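Local atomic coordinates of similar to hydroxylamine oxidoreductase (Kuenenia stuttgartiensis, PDB entry 6H5L), a protein that is probably an oxidoreductase, a multiheme c-type cytochrome of the hydroxylamine oxidoreductase family that forms part of a reductase complex in an anammox bacterium. Residues S247-I252 with R276-Q281. Numbering follows the deposited sequence.
With HEC (heme c), chain J.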
loop_
_atom_site.group_PDB
_atom_site.type_symbol
_atom_site.label_atom_id
_atom_site.label_comp_id
_atom_site.label_asym_id
_atom_site.label_seq_id
_atom_site.Cartn_x
_atom_site.Cartn_y
_atom_site.Cartn_z
ATOM N N SER A 247 28.303 5.767 27.063
ATOM C CA SER A 247 28.814 4.406 27.038
ATOM C C SER A 247 28.339 3.692 25.774
ATOM O O SER A 247 27.453 4.164 25.056
ATOM C CB SER A 247 28.366 3.635 28.281
ATOM O OG SER A 247 26.971 3.384 28.252
ATOM N N LYS A 248 28.946 2.533 25.500
ATOM C CA LYS A 248 28.495 1.720 24.373
ATOM C C LYS A 248 27.038 1.306 24.537
ATOM O O LYS A 248 26.314 1.171 23.543
ATOM C CB LYS A 248 29.386 0.489 24.217
ATOM C CG LYS A 248 30.759 0.779 23.627
ATOM C CD LYS A 248 30.650 1.351 22.219
ATOM C CE LYS A 248 32.017 1.478 21.563
ATOM N NZ LYS A 248 31.934 2.036 20.184
ATOM N N HIS A 249 26.594 1.098 25.777
ATOM C CA HIS A 249 25.181 0.829 26.025
ATOM C C HIS A 249 24.310 1.986 25.549
ATOM O O HIS A 249 23.276 1.770 24.907
ATOM C CB HIS A 249 24.949 0.563 27.513
ATOM C CG HIS A 249 25.554 -0.717 28.004
ATOM N ND1 HIS A 249 26.060 -0.860 29.278
ATOM C CD2 HIS A 249 25.723 -1.915 27.395
ATOM C CE1 HIS A 249 26.522 -2.089 29.431
ATOM N NE2 HIS A 249 26.329 -2.750 28.303
ATOM N N GLY A 250 24.717 3.219 25.846
ATOM C CA GLY A 250 23.938 4.384 25.483
ATOM C C GLY A 250 24.080 4.785 24.029
ATOM O O GLY A 250 23.108 5.221 23.403
ATOM N N LYS A 251 25.291 4.652 23.480
ATOM C CA LYS A 251 25.499 4.973 22.071
ATOM C C LYS A 251 24.698 4.040 21.171
ATOM O O LYS A 251 24.143 4.472 20.154
ATOM C CB LYS A 251 26.987 4.904 21.727
ATOM C CG LYS A 251 27.787 6.101 22.209
ATOM C CD LYS A 251 27.247 7.383 21.601
ATOM C CE LYS A 251 27.007 8.437 22.665
ATOM N NZ LYS A 251 26.150 9.547 22.166
ATOM N N ILE A 252 24.625 2.759 21.532
ATOM C CA ILE A 252 23.858 1.808 20.736
ATOM C C ILE A 252 22.365 2.080 20.873
ATOM O O ILE A 252 21.609 1.973 19.901
ATOM C CB ILE A 252 24.219 0.367 21.138
ATOM C CG1 ILE A 252 25.647 0.039 20.699
ATOM C CG2 ILE A 252 23.228 -0.622 20.548
ATOM C CD1 ILE A 252 26.149 -1.305 21.187
ATOM N N ARG A 276 18.763 -3.981 22.448
ATOM C CA ARG A 276 20.094 -4.534 22.220
ATOM C C ARG A 276 21.011 -4.247 23.400
ATOM O O ARG A 276 21.777 -5.121 23.824
ATOM C CB ARG A 276 20.712 -3.992 20.929
ATOM C CG ARG A 276 22.025 -4.696 20.597
ATOM C CD ARG A 276 22.836 -4.008 19.511
ATOM N NE ARG A 276 24.201 -4.531 19.480
ATOM C CZ ARG A 276 25.176 -4.059 18.707
ATOM N NH1 ARG A 276 24.950 -3.044 17.885
ATOM N NH2 ARG A 276 26.383 -4.607 18.760
ATOM N N THR A 277 20.945 -3.033 23.941
ATOM C CA THR A 277 21.654 -2.634 25.144
ATOM C C THR A 277 20.650 -2.173 26.196
ATOM O O THR A 277 19.555 -1.712 25.853
ATOM C CB THR A 277 22.658 -1.509 24.853
ATOM O OG1 THR A 277 21.986 -0.404 24.238
ATOM C CG2 THR A 277 23.762 -2.009 23.936
ATOM N N PRO A 278 20.979 -2.295 27.478
ATOM C CA PRO A 278 19.994 -1.995 28.520
ATOM C C PRO A 278 19.812 -0.499 28.729
ATOM O O PRO A 278 20.632 0.328 28.324
ATOM C CB PRO A 278 20.593 -2.652 29.768
ATOM C CG PRO A 278 22.057 -2.566 29.544
ATOM C CD PRO A 278 22.264 -2.734 28.058
ATOM N N THR A 279 18.699 -0.167 29.374
ATOM C CA THR A 279 18.375 1.189 29.780
ATOM C C THR A 279 18.578 1.336 31.283
ATOM O O THR A 279 18.833 0.365 31.998
ATOM C CB THR A 279 16.930 1.539 29.408
ATOM O OG1 THR A 279 16.033 0.711 30.157
ATOM C CG2 THR A 279 16.695 1.313 27.923
ATOM N N CYS A 280 18.465 2.578 31.760
ATOM C CA CYS A 280 18.485 2.813 33.200
ATOM C C CYS A 280 17.405 1.999 33.891
ATOM O O CYS A 280 17.636 1.400 34.947
ATOM C CB CYS A 280 18.295 4.299 33.506
ATOM S SG CYS A 280 18.844 5.426 32.215
ATOM N N GLN A 281 16.215 1.958 33.293
ATOM C CA GLN A 281 15.098 1.243 33.893
ATOM C C GLN A 281 15.329 -0.263 33.877
ATOM O O GLN A 281 14.975 -0.957 34.836
ATOM C CB GLN A 281 13.809 1.612 33.165
ATOM C CG GLN A 281 13.421 3.087 33.297
ATOM C CD GLN A 281 14.203 4.019 32.377
ATOM O OE1 GLN A 281 15.306 3.700 31.933
ATOM N NE2 GLN A 281 13.625 5.181 32.089
HETATM FE FE HEC J . 26.938 -4.656 28.380
HETATM C CHA HEC J . 29.113 -3.342 26.098
HETATM C CHB HEC J . 29.293 -4.146 30.876
HETATM C CHC HEC J . 24.699 -5.694 30.781
HETATM C CHD HEC J . 24.683 -5.445 25.923
HETATM N NA HEC J . 28.835 -3.855 28.480
HETATM C C1A HEC J . 29.576 -3.438 27.391
HETATM C C2A HEC J . 30.912 -3.116 27.854
HETATM C C3A HEC J . 30.958 -3.342 29.167
HETATM C C4A HEC J . 29.655 -3.810 29.591
HETATM C CMA HEC J . 32.186 -3.137 30.078
HETATM C CAA HEC J . 32.091 -2.610 26.992
HETATM C CBA HEC J . 32.568 -3.737 26.086
HETATM C CGA HEC J . 33.867 -3.364 25.424
HETATM O O1A HEC J . 34.365 -4.177 24.605
HETATM O O2A HEC J . 34.403 -2.262 25.711
HETATM N NB HEC J . 26.999 -4.908 30.441
HETATM C C1B HEC J . 28.048 -4.573 31.277
HETATM C C2B HEC J . 27.610 -4.743 32.648
HETATM C C3B HEC J . 26.342 -5.177 32.623
HETATM C C4B HEC J . 25.934 -5.285 31.235
HETATM C CMB HEC J . 28.499 -4.481 33.886
HETATM C CAB HEC J . 25.434 -5.511 33.830
HETATM C CBB HEC J . 25.119 -4.250 34.666
HETATM N NC HEC J . 25.058 -5.437 28.357
HETATM C C1C HEC J . 24.298 -5.771 29.463
HETATM C C2C HEC J . 22.970 -6.124 29.005
HETATM C C3C HEC J . 22.987 -6.149 27.664
HETATM C C4C HEC J . 24.285 -5.653 27.229
HETATM C CMC HEC J . 21.862 -6.684 29.924
HETATM C CAC HEC J . 21.813 -6.545 26.730
HETATM C CBC HEC J . 20.577 -5.631 26.884
HETATM N ND HEC J . 26.885 -4.398 26.327
HETATM C C1D HEC J . 25.875 -4.889 25.502
HETATM C C2D HEC J . 26.283 -4.716 24.123
HETATM C C3D HEC J . 27.670 -4.061 24.185
HETATM C C4D HEC J . 27.958 -3.900 25.591
HETATM C CMD HEC J . 25.493 -5.113 22.856
HETATM C CAD HEC J . 28.585 -3.645 23.012
HETATM C CBD HEC J . 29.772 -4.599 22.933
HETATM C CGD HEC J . 31.005 -3.851 22.499
HETATM O O1D HEC J . 31.315 -2.801 23.119
HETATM O O2D HEC J . 31.685 -4.309 21.545
#
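His249 and Pro278 meet on one side of a heme c. NE2 of His249 binds the heme iron at 2.0 Å, and NE2 of His354 is the other axial ligand. Pro278 lays its CD over one face of the imidazole, offset toward the rim. This CH-pi contact puts CD 3.9 Å from the centroid of the His249 ring. The same CD lies 3.5 Å from C3C of the heme, so the proline fills the angle between imidazole and porphyrin. CG2 of Thr277 sits at the imidazole edge, near its plane.

Thr277 also holds the helix that carries the ligand. With chi1 at 55° its OG1 is tucked in over the backbone, between N and C, and donates to the carbonyl O of His249 at 2.6 Å. The bond falls in the carbonyl plane on a lone pair. Tyr260 OH is a second partner of this hydroxyl. The CG2 methyl also packs against CB of Ile252, at 3.7 Å.

Farther out, Ile252 and Arg276 cross at about a right angle. CD1 of Ile252 stands over the centre of the guanidinium, 3.8 Å from CZ of Arg276. The arginine chain is extended, and its charge is matched by Glu256 and by Glu222 and Asp94 of the second subunit. An alanine at Arg276 would probably leave these carboxylates without their cation and CD1 of Ile252 without its flat neighbour.

Segment 276-281 continues into another heme site, where Cys280 is linked covalently. The contact thus joins the axial ligand of one heme to the start of the CxxCH motif that attaches another. The imidazole is confined by nonpolar groups at one face and edge, while the buried guanidinium, beside Ile252, is paired within the chain and across the subunit interface.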